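Local coordinates for protein methyltransferase (Streptococcus mutans, PDB 2B78) that is probably an S-adenosylmethionine-dependent methyltransferase that may act on RNA, combining a PUA-like domain with a Rossmann-type methyltransferase region, at residues Q79-K84 with R98-D103; K86-S91 with L362-A367; G108-D113 with S126-I131; E134-F139 with A163-Q168; I176-I181 with T193-D198. All coordinates share one frame; numbering follows the deposited sequence.

How the interactions relate
Interactions 1, 3 and 4 share one mixed sheet and illustrate how separate helix contacts merge into a continuous interior: Phe139 of interaction 4 receives Leu99 of interaction 1 (CD1 to Phe139 CZ, 3.7 Å) and Ile112 of interaction 3 (CD1 to Phe139 CD1, 3.6 Å). Interaction 2 closes a loop of 270 residues that holds interactions 3, 4 and 5. It meets interaction 1 through a probable hydrogen bond from Asn101 ND2 to Ala367 O (2.8 Å), and touches interaction 5, their centres about 13 Å apart. Interaction 5 approaches the cofactor site: the Ile195 side chain is about 11 Å from that of Arg246, which binds S-adenosyl-L-homocysteine, though the ligand is absent from this model.

Interaction 1 of 5, residues Q79-K84 with R98-D103; sequences QWSKDK and RLFNQD
With chi1 at 61°, Ser81 holds OG between its backbone N and carbonyl carbon, and Phe100, its ring anti to the backbone N (chi1 -158°), brings CD1 to meet that hydroxyl. The contact packs helix 71-83 against the outermost strand 96-101 of a five-stranded mixed sheet, at a classic beta bulge where Leu99 and Phe100 both face Ile112. Ser81 OG comes in at the edge of the Phe100 ring, close to its plane, 3.5 Å from CD1 of Phe100. The methylene lies alongside, Ser81 CB 3.7 Å from Leu99 O and also against the Phe100 ring, so the serine nestles against both bulge residues. Its hydroxyl is also bonded to Phe78 O, one turn back in the same helix, which fixes its rotation. On the strand, Arg98 NH1 gives a 2.7 Å hydrogen bond to Asn101 OD1; OD1 lies in the guanidinium plane, whereas NH1 stands above the plane of the Asn101 carbonyl. Arg98 NE forms a salt bridge with Asp113 of the adjacent strand. Helix and bulge are finally joined by one bridging water, which donates to Ser81 OG at 2.7 Å and to Leu99 O at 2.7 Å.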
# COMPACT_ATOMS: atom_id res chain seq x y z
N GLN A 79 -21.87 1.13 -3.81
CA GLN A 79 -22.39 1.20 -5.18
C GLN A 79 -21.56 2.21 -5.96
O GLN A 79 -21.27 2.00 -7.14
CB GLN A 79 -23.87 1.65 -5.19
CG GLN A 79 -24.88 0.57 -4.82
CD GLN A 79 -26.31 1.12 -4.70
OE1 GLN A 79 -27.29 0.37 -4.79
NE2 GLN A 79 -26.42 2.42 -4.47
N TRP A 80 -21.16 3.29 -5.30
CA TRP A 80 -20.36 4.32 -5.96
C TRP A 80 -18.94 3.82 -6.22
O TRP A 80 -18.38 4.04 -7.30
CB TRP A 80 -20.29 5.59 -5.10
CG TRP A 80 -21.50 6.48 -5.14
CD1 TRP A 80 -22.45 6.62 -4.16
CD2 TRP A 80 -21.89 7.37 -6.20
NE1 TRP A 80 -23.39 7.55 -4.54
CE2 TRP A 80 -23.08 8.02 -5.79
CE3 TRP A 80 -21.34 7.68 -7.45
CZ2 TRP A 80 -23.73 8.97 -6.59
CZ3 TRP A 80 -21.99 8.63 -8.25
CH2 TRP A 80 -23.17 9.26 -7.81
N SER A 81 -18.34 3.16 -5.24
CA SER A 81 -16.98 2.66 -5.40
C SER A 81 -16.93 1.61 -6.49
O SER A 81 -15.95 1.51 -7.24
CB SER A 81 -16.46 2.09 -4.07
OG SER A 81 -17.25 1.00 -3.62
N LYS A 82 -17.99 0.81 -6.60
CA LYS A 82 -18.08 -0.23 -7.61
C LYS A 82 -18.19 0.37 -9.01
O LYS A 82 -17.53 -0.07 -9.95
CB LYS A 82 -19.29 -1.13 -7.34
CG LYS A 82 -19.53 -2.21 -8.39
CD LYS A 82 -20.62 -3.18 -7.94
CE LYS A 82 -20.74 -4.37 -8.87
NZ LYS A 82 -21.74 -5.37 -8.36
N ASP A 83 -19.04 1.38 -9.16
CA ASP A 83 -19.23 2.03 -10.45
C ASP A 83 -17.97 2.69 -11.00
O ASP A 83 -17.81 2.79 -12.21
CB ASP A 83 -20.35 3.06 -10.37
CG ASP A 83 -21.72 2.45 -10.60
OD1 ASP A 83 -21.96 1.96 -11.73
OD2 ASP A 83 -22.54 2.45 -9.66
N LYS A 84 -17.09 3.14 -10.12
CA LYS A 84 -15.86 3.78 -10.59
C LYS A 84 -14.83 2.76 -11.05
O LYS A 84 -13.83 3.13 -11.67
CB LYS A 84 -15.23 4.63 -9.47
CG LYS A 84 -16.20 5.54 -8.74
CD LYS A 84 -15.46 6.38 -7.70
CE LYS A 84 -16.42 7.11 -6.78
NZ LYS A 84 -17.45 7.88 -7.52
N ARG A 98 -7.70 -3.27 -5.63
CA ARG A 98 -8.45 -2.71 -4.51
C ARG A 98 -9.86 -2.22 -4.86
O ARG A 98 -10.04 -1.46 -5.81
CB ARG A 98 -7.65 -1.58 -3.85
CG ARG A 98 -8.41 -0.86 -2.73
CD ARG A 98 -7.46 -0.31 -1.68
NE ARG A 98 -6.80 -1.39 -0.95
CZ ARG A 98 -6.01 -1.20 0.10
NH1 ARG A 98 -5.77 0.02 0.55
NH2 ARG A 98 -5.45 -2.25 0.70
N LEU A 99 -10.84 -2.64 -4.07
CA LEU A 99 -12.24 -2.26 -4.28
C LEU A 99 -12.67 -1.00 -3.52
O LEU A 99 -13.55 -0.26 -3.97
CB LEU A 99 -13.17 -3.42 -3.88
CG LEU A 99 -13.02 -4.75 -4.62
CD1 LEU A 99 -14.03 -5.76 -4.05
CD2 LEU A 99 -13.27 -4.56 -6.12
N PHE A 100 -12.03 -0.76 -2.37
CA PHE A 100 -12.39 0.40 -1.54
C PHE A 100 -11.14 0.85 -0.80
O PHE A 100 -10.44 0.04 -0.20
CB PHE A 100 -13.46 -0.02 -0.53
CG PHE A 100 -14.27 1.13 0.01
CD1 PHE A 100 -15.40 1.58 -0.66
CD2 PHE A 100 -13.88 1.77 1.19
CE1 PHE A 100 -16.14 2.65 -0.16
CE2 PHE A 100 -14.61 2.84 1.69
CZ PHE A 100 -15.75 3.29 1.01
N ASN A 101 -10.85 2.15 -0.85
CA ASN A 101 -9.65 2.66 -0.19
C ASN A 101 -9.87 3.86 0.71
O ASN A 101 -9.60 5.00 0.33
CB ASN A 101 -8.59 3.01 -1.24
CG ASN A 101 -7.23 3.27 -0.63
OD1 ASN A 101 -6.75 2.53 0.24
ND2 ASN A 101 -6.57 4.33 -1.10
N GLN A 102 -10.37 3.60 1.91
CA GLN A 102 -10.61 4.64 2.91
C GLN A 102 -11.24 5.95 2.40
O GLN A 102 -12.31 5.92 1.81
CB GLN A 102 -9.30 4.91 3.64
CG GLN A 102 -8.71 3.65 4.27
CD GLN A 102 -7.80 3.96 5.45
OE1 GLN A 102 -8.24 4.54 6.43
NE2 GLN A 102 -6.54 3.58 5.34
N ASP A 103 -10.58 7.08 2.64
CA ASP A 103 -11.16 8.35 2.21
C ASP A 103 -11.19 8.55 0.70
O ASP A 103 -11.88 9.44 0.19
CB ASP A 103 -10.47 9.54 2.92
CG ASP A 103 -8.96 9.56 2.74
OD1 ASP A 103 -8.35 8.50 2.49
OD2 ASP A 103 -8.38 10.67 2.88
O HOH W 1 -16.02 -1.22 -4.60

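Interaction 2 of 5, residues K86-S91 with L362-A367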
# COMPACT_ATOMS: atom_id res chain seq x y z
N LYS A 86 -15.56 -0.28 -12.92
CA LYS A 86 -16.04 -1.19 -13.96
C LYS A 86 -14.95 -1.75 -14.89
O LYS A 86 -15.00 -2.93 -15.26
CB LYS A 86 -17.11 -0.51 -14.82
CG LYS A 86 -18.46 -0.38 -14.13
CD LYS A 86 -19.44 0.42 -14.99
CE LYS A 86 -18.98 1.86 -15.14
NZ LYS A 86 -19.99 2.70 -15.85
N ASN A 87 -13.98 -0.92 -15.26
CA ASN A 87 -12.91 -1.37 -16.15
C ASN A 87 -12.01 -2.42 -15.51
O ASN A 87 -11.47 -3.29 -16.20
CB ASN A 87 -12.07 -0.17 -16.62
CG ASN A 87 -12.85 0.75 -17.53
OD1 ASN A 87 -13.74 0.30 -18.26
ND2 ASN A 87 -12.52 2.03 -17.51
N PHE A 88 -11.84 -2.33 -14.19
CA PHE A 88 -11.03 -3.31 -13.47
C PHE A 88 -11.74 -4.66 -13.49
O PHE A 88 -11.22 -5.65 -14.03
CB PHE A 88 -10.82 -2.86 -12.02
CG PHE A 88 -9.80 -1.77 -11.86
CD1 PHE A 88 -8.44 -2.05 -12.02
CD2 PHE A 88 -10.18 -0.47 -11.55
CE1 PHE A 88 -7.48 -1.03 -11.88
CE2 PHE A 88 -9.23 0.55 -11.40
CZ PHE A 88 -7.88 0.26 -11.57
N ALA A 89 -12.93 -4.70 -12.90
CA ALA A 89 -13.73 -5.93 -12.81
C ALA A 89 -14.01 -6.52 -14.19
O ALA A 89 -14.45 -7.67 -14.30
CB ALA A 89 -15.05 -5.64 -12.09
N HIS A 90 -13.75 -5.73 -15.22
CA HIS A 90 -13.97 -6.16 -16.59
C HIS A 90 -12.77 -6.95 -17.10
O HIS A 90 -12.91 -8.10 -17.53
CB HIS A 90 -14.18 -4.93 -17.48
CG HIS A 90 -14.46 -5.25 -18.92
ND1 HIS A 90 -14.43 -4.29 -19.91
CD2 HIS A 90 -14.78 -6.42 -19.53
CE1 HIS A 90 -14.72 -4.86 -21.07
NE2 HIS A 90 -14.94 -6.15 -20.87
N SER A 91 -11.60 -6.33 -17.05
CA SER A 91 -10.36 -6.95 -17.51
C SER A 91 -9.94 -8.17 -16.70
O SER A 91 -9.98 -8.15 -15.47
CB SER A 91 -9.23 -5.92 -17.48
OG SER A 91 -7.98 -6.53 -17.78
N LEU A 362 0.25 6.01 -5.99
CA LEU A 362 -0.87 5.07 -5.99
C LEU A 362 -1.65 4.97 -7.28
O LEU A 362 -1.94 5.98 -7.94
CB LEU A 362 -1.84 5.38 -4.84
CG LEU A 362 -1.31 5.19 -3.41
CD1 LEU A 362 -2.40 5.62 -2.45
CD2 LEU A 362 -0.90 3.74 -3.16
N PRO A 363 -1.99 3.74 -7.68
CA PRO A 363 -2.75 3.48 -8.90
C PRO A 363 -4.23 3.79 -8.60
O PRO A 363 -4.63 3.82 -7.44
CB PRO A 363 -2.46 2.00 -9.18
CG PRO A 363 -2.29 1.44 -7.80
CD PRO A 363 -1.44 2.49 -7.13
N SER A 364 -5.02 4.03 -9.65
CA SER A 364 -6.43 4.41 -9.51
C SER A 364 -7.33 3.60 -8.58
O SER A 364 -8.30 4.15 -8.02
CB SER A 364 -7.08 4.47 -10.89
OG SER A 364 -7.11 3.18 -11.46
N ASP A 365 -7.04 2.31 -8.41
CA ASP A 365 -7.86 1.49 -7.52
C ASP A 365 -7.59 1.83 -6.07
O ASP A 365 -8.46 1.69 -5.21
CB ASP A 365 -7.67 -0.01 -7.80
CG ASP A 365 -6.23 -0.45 -7.75
OD1 ASP A 365 -5.36 0.30 -8.23
OD2 ASP A 365 -5.97 -1.57 -7.25
N PHE A 366 -6.37 2.27 -5.78
CA PHE A 366 -6.05 2.70 -4.42
C PHE A 366 -6.40 4.18 -4.45
O PHE A 366 -5.52 5.05 -4.37
CB PHE A 366 -4.56 2.48 -4.13
CG PHE A 366 -4.21 1.06 -3.74
CD1 PHE A 366 -3.95 0.74 -2.42
CD2 PHE A 366 -4.17 0.06 -4.70
CE1 PHE A 366 -3.64 -0.57 -2.05
CE2 PHE A 366 -3.86 -1.26 -4.35
CZ PHE A 366 -3.60 -1.57 -3.02
N ALA A 367 -7.70 4.46 -4.59
CA ALA A 367 -8.22 5.81 -4.70
C ALA A 367 -7.71 6.78 -3.65
O ALA A 367 -7.69 6.50 -2.45
CB ALA A 367 -9.76 5.79 -4.67
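Phe88 meets Ser364 and Asp365, tying the short, loosely formed helix 86-90 to the loop between strands 355-360 and 379-384 of the methyltransferase region's seven-stranded sheet. Early in the helix, Asn87 O accepts from Ser91 N at 3.2 Å. Next after Asn87, Phe88 points its ring at the type I turn Pro363-Phe366, closed by Phe366 N to Pro363 O at 2.9 Å. At the ring's edge, near its plane, Ser364 OG lies 3.0 Å from Phe88 CZ, a tight approach. Over one face, displaced toward the rim, the methylene of Asp365 makes a CH-pi contact, its CB 4.2 Å from the Phe88 ring centroid. Asp365 has CG between backbone N and carbonyl carbon (chi1 54°); the Asp365 and Phe88 side chains cross at about a right angle, with carboxylate and ring planes 38° apart. Tyr97 of strand 96-101 and Arg200 of helix 200-210 also touch Phe88. The carboxylate oxygens are satisfied by a salt bridge from OD1 to Arg200 and a bond from Arg98 N to OD2, and it is the methylene that meets the ring face, while the ring's hydrogen-bearing edge probably offers mild electrostatic attraction to the serine oxygen.

Interaction 3 of 5, residues G108-D113 with S126-I131; sequences GGVTID and SFVYQI
Val128 packs against Gly109 and Val110, laying the short helix 126-130 on the entry to a beta hairpin of strands 110-115 and 118-123. Along the helix, Ser126 comes first, its carbonyl O taking Gln130 N at 2.9 Å. Phe127 turns toward the PUA-like domain, its ring stacked on Tyr50 and its N bonded to Ser52 OG. Val128 then carries the contact to the strand. With chi1 at -66° its CG1 stands anti to the carbonyl carbon and meets Val110 CG2 at 3.8 Å, as the two valines lie side by side, running in opposing senses. Its other branch, CG2, rests against the backbone, 3.6 Å from Gly109 O. Gly109 sits at positive phi (99°) and has no side chain in the way, so the CA atoms of Gly109 and Val128 approach to 6.6 Å. Next comes Tyr129, whose ring stands edge-to-face with that of Trp123, the residue that also touches both valines. The segment finishes at Ile131, which departs from helical angles and takes the N-cap position of helix 132-142; its N reaches back to Val128 O in a weak hydrogen bond of 3.2 Å.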
# COMPACT_ATOMS: atom_id res chain seq x y z
N GLY A 108 -13.11 6.76 5.48
CA GLY A 108 -11.84 6.36 6.04
C GLY A 108 -11.97 5.25 7.07
O GLY A 108 -13.03 5.07 7.66
N GLY A 109 -10.89 4.50 7.28
CA GLY A 109 -10.90 3.42 8.25
C GLY A 109 -11.13 2.03 7.67
O GLY A 109 -10.91 1.03 8.35
N VAL A 110 -11.54 1.98 6.41
CA VAL A 110 -11.82 0.70 5.77
C VAL A 110 -11.25 0.55 4.37
O VAL A 110 -11.36 1.47 3.56
CB VAL A 110 -13.35 0.47 5.66
CG1 VAL A 110 -13.63 -0.86 4.97
CG2 VAL A 110 -14.00 0.53 7.04
N THR A 111 -10.64 -0.60 4.09
CA THR A 111 -10.15 -0.90 2.75
C THR A 111 -10.68 -2.29 2.45
O THR A 111 -10.90 -3.10 3.36
CB THR A 111 -8.58 -0.90 2.62
OG1 THR A 111 -8.02 -2.00 3.35
CG2 THR A 111 -7.99 0.40 3.15
N ILE A 112 -10.91 -2.57 1.17
CA ILE A 112 -11.40 -3.87 0.76
C ILE A 112 -10.69 -4.22 -0.54
O ILE A 112 -10.68 -3.45 -1.50
CB ILE A 112 -12.91 -3.86 0.48
CG1 ILE A 112 -13.67 -3.32 1.69
CG2 ILE A 112 -13.37 -5.28 0.12
CD1 ILE A 112 -15.15 -3.13 1.45
N ASP A 113 -10.07 -5.39 -0.56
CA ASP A 113 -9.37 -5.83 -1.75
C ASP A 113 -10.02 -7.08 -2.30
O ASP A 113 -10.65 -7.85 -1.56
CB ASP A 113 -7.90 -6.14 -1.44
CG ASP A 113 -7.13 -4.92 -0.96
OD1 ASP A 113 -7.14 -3.90 -1.68
OD2 ASP A 113 -6.49 -5.00 0.11
N SER A 126 -10.89 0.69 15.88
CA SER A 126 -11.90 -0.04 16.64
C SER A 126 -13.34 0.34 16.32
O SER A 126 -14.24 -0.51 16.42
CB SER A 126 -11.66 0.12 18.14
OG SER A 126 -11.66 1.48 18.52
N PHE A 127 -13.58 1.59 15.94
CA PHE A 127 -14.95 1.98 15.63
C PHE A 127 -15.55 1.23 14.44
O PHE A 127 -16.63 0.65 14.55
CB PHE A 127 -15.06 3.47 15.36
CG PHE A 127 -16.47 3.92 15.10
CD1 PHE A 127 -17.40 3.95 16.13
CD2 PHE A 127 -16.87 4.25 13.81
CE1 PHE A 127 -18.73 4.31 15.88
CE2 PHE A 127 -18.19 4.62 13.55
CZ PHE A 127 -19.12 4.64 14.59
N VAL A 128 -14.87 1.25 13.29
CA VAL A 128 -15.41 0.54 12.14
C VAL A 128 -15.51 -0.94 12.45
O VAL A 128 -16.41 -1.63 11.98
CB VAL A 128 -14.56 0.74 10.87
CG1 VAL A 128 -14.60 2.19 10.44
CG2 VAL A 128 -13.14 0.29 11.12
N TYR A 129 -14.58 -1.43 13.26
CA TYR A 129 -14.60 -2.84 13.61
C TYR A 129 -15.87 -3.16 14.39
O TYR A 129 -16.50 -4.18 14.15
CB TYR A 129 -13.36 -3.18 14.46
CG TYR A 129 -13.24 -4.66 14.74
CD1 TYR A 129 -13.04 -5.57 13.71
CD2 TYR A 129 -13.37 -5.15 16.04
CE1 TYR A 129 -12.98 -6.94 13.95
CE2 TYR A 129 -13.32 -6.53 16.29
CZ TYR A 129 -13.12 -7.41 15.24
OH TYR A 129 -13.09 -8.76 15.47
N GLN A 130 -16.27 -2.29 15.31
CA GLN A 130 -17.47 -2.56 16.09
C GLN A 130 -18.75 -2.52 15.26
O GLN A 130 -19.73 -3.19 15.59
CB GLN A 130 -17.57 -1.59 17.28
CG GLN A 130 -17.84 -0.14 16.92
CD GLN A 130 -17.97 0.74 18.15
OE1 GLN A 130 -17.01 0.90 18.92
NE2 GLN A 130 -19.15 1.31 18.35
N ILE A 131 -18.76 -1.76 14.17
CA ILE A 131 -19.96 -1.70 13.33
C ILE A 131 -19.75 -2.47 12.03
O ILE A 131 -20.44 -2.20 11.04
CB ILE A 131 -20.35 -0.26 12.95
CG1 ILE A 131 -19.24 0.39 12.13
CG2 ILE A 131 -20.64 0.56 14.20
CD1 ILE A 131 -19.66 1.67 11.44

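Interaction 4 of 5, residues E134-F139 with A163-Q168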
# COMPACT_ATOMS: atom_id res chain seq x y z
N GLU A 134 -22.87 -4.44 9.78
CA GLU A 134 -23.68 -3.70 8.81
C GLU A 134 -22.86 -3.37 7.58
O GLU A 134 -23.35 -3.44 6.46
CB GLU A 134 -24.25 -2.43 9.45
CG GLU A 134 -23.25 -1.66 10.28
CD GLU A 134 -23.93 -0.60 11.13
OE1 GLU A 134 -24.46 0.37 10.56
OE2 GLU A 134 -23.92 -0.76 12.38
N ILE A 135 -21.59 -3.03 7.77
CA ILE A 135 -20.72 -2.73 6.64
C ILE A 135 -20.63 -3.95 5.72
O ILE A 135 -20.80 -3.84 4.51
CB ILE A 135 -19.28 -2.38 7.11
CG1 ILE A 135 -19.29 -1.05 7.86
CG2 ILE A 135 -18.33 -2.32 5.90
CD1 ILE A 135 -17.92 -0.59 8.35
N VAL A 136 -20.36 -5.12 6.29
CA VAL A 136 -20.24 -6.34 5.49
C VAL A 136 -21.57 -6.68 4.82
O VAL A 136 -21.60 -7.03 3.64
CB VAL A 136 -19.77 -7.52 6.37
CG1 VAL A 136 -19.71 -8.79 5.54
CG2 VAL A 136 -18.40 -7.23 6.94
N ALA A 137 -22.66 -6.57 5.57
CA ALA A 137 -23.99 -6.86 5.05
C ALA A 137 -24.25 -6.01 3.80
O ALA A 137 -24.74 -6.51 2.78
CB ALA A 137 -25.04 -6.56 6.12
N ALA A 138 -23.91 -4.72 3.88
CA ALA A 138 -24.08 -3.80 2.77
C ALA A 138 -23.20 -4.21 1.59
O ALA A 138 -23.62 -4.12 0.43
CB ALA A 138 -23.73 -2.38 3.20
N PHE A 139 -21.97 -4.63 1.89
CA PHE A 139 -21.04 -5.04 0.83
C PHE A 139 -21.54 -6.27 0.09
O PHE A 139 -21.52 -6.32 -1.15
CB PHE A 139 -19.64 -5.34 1.40
CG PHE A 139 -18.63 -5.73 0.35
CD1 PHE A 139 -17.89 -4.76 -0.32
CD2 PHE A 139 -18.45 -7.06 -0.00
CE1 PHE A 139 -16.99 -5.11 -1.32
CE2 PHE A 139 -17.55 -7.43 -1.00
CZ PHE A 139 -16.82 -6.45 -1.66
N ALA A 163 -8.69 -13.37 10.03
CA ALA A 163 -9.75 -14.35 10.24
C ALA A 163 -10.67 -14.50 9.03
O ALA A 163 -10.84 -13.57 8.25
CB ALA A 163 -10.58 -13.96 11.47
N HIS A 164 -11.25 -15.69 8.88
CA HIS A 164 -12.19 -15.95 7.80
C HIS A 164 -13.42 -15.14 8.22
O HIS A 164 -13.76 -15.12 9.40
CB HIS A 164 -12.51 -17.45 7.73
CG HIS A 164 -13.59 -17.78 6.75
ND1 HIS A 164 -13.52 -17.45 5.41
CD2 HIS A 164 -14.79 -18.40 6.92
CE1 HIS A 164 -14.62 -17.83 4.80
NE2 HIS A 164 -15.41 -18.41 5.69
N LEU A 165 -14.06 -14.46 7.26
CA LEU A 165 -15.21 -13.61 7.57
C LEU A 165 -16.57 -14.16 7.15
O LEU A 165 -17.50 -14.20 7.97
CB LEU A 165 -15.03 -12.22 6.95
CG LEU A 165 -16.11 -11.19 7.31
CD1 LEU A 165 -16.16 -11.02 8.82
CD2 LEU A 165 -15.82 -9.85 6.62
N TYR A 166 -16.71 -14.55 5.89
CA TYR A 166 -17.97 -15.12 5.43
C TYR A 166 -17.80 -15.96 4.18
O TYR A 166 -16.77 -15.87 3.51
CB TYR A 166 -19.03 -14.02 5.20
CG TYR A 166 -18.82 -13.10 4.00
CD1 TYR A 166 -18.86 -13.59 2.70
CD2 TYR A 166 -18.61 -11.73 4.18
CE1 TYR A 166 -18.71 -12.74 1.60
CE2 TYR A 166 -18.46 -10.87 3.09
CZ TYR A 166 -18.51 -11.39 1.81
OH TYR A 166 -18.38 -10.55 0.73
N GLY A 167 -18.79 -16.79 3.88
CA GLY A 167 -18.72 -17.62 2.69
C GLY A 167 -17.76 -18.79 2.75
O GLY A 167 -17.46 -19.32 3.82
N GLN A 168 -17.29 -19.21 1.57
CA GLN A 168 -16.37 -20.33 1.46
C GLN A 168 -14.97 -19.97 1.95
O GLN A 168 -14.63 -18.79 2.06
CB GLN A 168 -16.25 -20.78 -0.00
CG GLN A 168 -17.39 -21.63 -0.53
CD GLN A 168 -17.28 -21.87 -2.03
OE1 GLN A 168 -16.20 -22.16 -2.55
NE2 GLN A 168 -18.40 -21.74 -2.74
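Val136 and Leu165 reach toward each other tip to tip, CG2 of the valine 3.7 Å from CD2 of the leucine. The other branch of Val136 serves a second partner: CG1, anti to the backbone N (chi1 178°), approaches the Tyr166 ring obliquely and lies 3.4 Å from Tyr166 CD2 and equally near CE2, while the side chains pass alongside, pointing opposite ways. One turn further along the helix, Phe139 crosses Tyr166 at about a right angle, and the phenol oxygen arrives at the edge of the phenylalanine ring, near its plane, with Tyr166 OH 3.6 Å from Phe139 CD2. That successive strand residues can both face one helix follows from a classic beta bulge: Leu165 and Tyr166 lie together opposite Ala149, and the chain turns a corner at Tyr166. Just around it, His164 NE2 gives a hydrogen bond of 2.9 Å to Gly167 O, approaching from above the carbonyl plane. Helix 132-142 thereby covers the outermost strand 162-165 of the mixed sheet; Phe139 also meets Phe121 of strand 118-123 edge-to-face, and Phe78 of helix 71-83 in the same manner, while Arg140 makes a cation-pi contact with Tyr166.

Interaction 5 of 5, residues I176-I181 with T193-D198; sequences ILENGI and TGIFLD
Glu178 OE2 touches two aliphatic tips, Leu197 CD2 at 3.9 Å and Ile195 CD1 at 4.2 Å. The glutamate and leucine side chains cross obliquely, and the isoleucine brings just its terminal methyl to the same oxygen. This reach depends on an outstretched glutamate: CG lies anti to the backbone N (chi1 -169°) and the chain stays extended beyond it, placing the carboxylate over the loop that leads into helix 200-210 of the methyltransferase region, where the Ile195 side chain is about 11 Å from that of Arg246, a cofactor-site residue. Behind Glu178 lies a beta hairpin of strands 174-178 and 181-185, turned by a type I' turn from Glu178 to Ile181. Asn179 and Gly180 occupy its corners at positive phi, and the flanking backbones are paired by Glu178 N to Ile181 O at 2.9 Å and Ile181 N to Glu178 O at 3.1 Å. Further out, Arg203 of helix 200-210 joins both sides, forming a salt bridge through NE with Glu178 OE1 and a hydrogen bond through NH2 with Phe196 O. OE2 is hydrogen-bonded outside the two segments as well; toward Ile195 and Leu197 it makes only van der Waals contact, and the buried setting probably keeps water from competing for the carboxylate.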
# COMPACT_ATOMS: atom_id res chain seq x y z
N ILE A 176 -3.15 -15.48 -8.37
CA ILE A 176 -4.00 -14.45 -8.94
C ILE A 176 -3.19 -13.95 -10.12
O ILE A 176 -2.03 -14.34 -10.29
CB ILE A 176 -4.33 -13.29 -7.94
CG1 ILE A 176 -3.05 -12.65 -7.39
CG2 ILE A 176 -5.21 -13.83 -6.79
CD1 ILE A 176 -2.48 -11.56 -8.27
N LEU A 177 -3.80 -13.12 -10.97
CA LEU A 177 -3.12 -12.60 -12.13
C LEU A 177 -3.03 -11.09 -11.99
O LEU A 177 -3.97 -10.46 -11.49
CB LEU A 177 -3.90 -12.95 -13.40
CG LEU A 177 -3.14 -13.13 -14.72
CD1 LEU A 177 -2.38 -14.46 -14.68
CD2 LEU A 177 -4.13 -13.14 -15.89
N GLU A 178 -1.90 -10.52 -12.40
CA GLU A 178 -1.70 -9.07 -12.36
C GLU A 178 -0.84 -8.72 -13.56
O GLU A 178 0.28 -9.22 -13.70
CB GLU A 178 -0.99 -8.63 -11.09
CG GLU A 178 -1.00 -7.10 -10.88
CD GLU A 178 -0.01 -6.64 -9.82
OE1 GLU A 178 1.21 -6.65 -10.10
OE2 GLU A 178 -0.45 -6.27 -8.71
N ASN A 179 -1.36 -7.85 -14.43
CA ASN A 179 -0.65 -7.45 -15.63
C ASN A 179 -0.43 -8.68 -16.50
O ASN A 179 0.52 -8.74 -17.28
CB ASN A 179 0.69 -6.82 -15.28
CG ASN A 179 0.55 -5.51 -14.53
OD1 ASN A 179 1.28 -5.26 -13.56
ND2 ASN A 179 -0.37 -4.67 -14.97
N GLY A 180 -1.28 -9.68 -16.33
CA GLY A 180 -1.14 -10.88 -17.14
C GLY A 180 -0.16 -11.94 -16.67
O GLY A 180 0.07 -12.90 -17.39
N ILE A 181 0.45 -11.76 -15.50
CA ILE A 181 1.36 -12.79 -14.99
C ILE A 181 0.86 -13.25 -13.62
O ILE A 181 0.07 -12.55 -12.96
CB ILE A 181 2.83 -12.29 -14.92
CG1 ILE A 181 3.02 -11.28 -13.80
CG2 ILE A 181 3.23 -11.67 -16.27
CD1 ILE A 181 4.50 -11.06 -13.46
N THR A 193 -0.39 -10.29 2.60
CA THR A 193 -0.92 -11.29 1.69
C THR A 193 0.03 -11.88 0.67
O THR A 193 -0.40 -12.63 -0.20
CB THR A 193 -2.07 -10.68 0.89
OG1 THR A 193 -1.53 -9.67 0.02
CG2 THR A 193 -3.08 -10.06 1.82
N GLY A 194 1.32 -11.54 0.73
CA GLY A 194 2.26 -12.09 -0.23
C GLY A 194 2.57 -11.11 -1.35
O GLY A 194 3.48 -11.32 -2.15
N ILE A 195 1.78 -10.04 -1.43
CA ILE A 195 2.00 -9.04 -2.46
C ILE A 195 1.37 -7.71 -2.05
O ILE A 195 0.42 -7.67 -1.25
CB ILE A 195 1.42 -9.49 -3.83
CG1 ILE A 195 1.89 -8.54 -4.94
CG2 ILE A 195 -0.10 -9.48 -3.79
CD1 ILE A 195 1.62 -9.05 -6.35
N PHE A 196 1.93 -6.62 -2.56
CA PHE A 196 1.38 -5.30 -2.29
C PHE A 196 0.83 -4.84 -3.62
O PHE A 196 1.57 -4.48 -4.53
CB PHE A 196 2.45 -4.35 -1.75
CG PHE A 196 2.70 -4.51 -0.28
CD1 PHE A 196 1.87 -3.90 0.66
CD2 PHE A 196 3.72 -5.35 0.17
CE1 PHE A 196 2.04 -4.12 2.03
CE2 PHE A 196 3.90 -5.58 1.54
CZ PHE A 196 3.06 -4.96 2.46
N LEU A 197 -0.49 -4.88 -3.73
CA LEU A 197 -1.17 -4.52 -4.96
C LEU A 197 -0.92 -3.10 -5.43
O LEU A 197 -0.98 -2.83 -6.63
CB LEU A 197 -2.68 -4.77 -4.82
CG LEU A 197 -3.12 -6.21 -4.52
CD1 LEU A 197 -4.63 -6.27 -4.39
CD2 LEU A 197 -2.66 -7.14 -5.64
N ASP A 198 -0.65 -2.19 -4.51
CA ASP A 198 -0.42 -0.80 -4.91
C ASP A 198 0.81 -0.60 -5.80
O ASP A 198 0.93 0.43 -6.46
CB ASP A 198 -0.35 0.13 -3.69
CG ASP A 198 0.62 -0.34 -2.63
OD1 ASP A 198 1.74 -0.77 -2.97
OD2 ASP A 198 0.26 -0.27 -1.43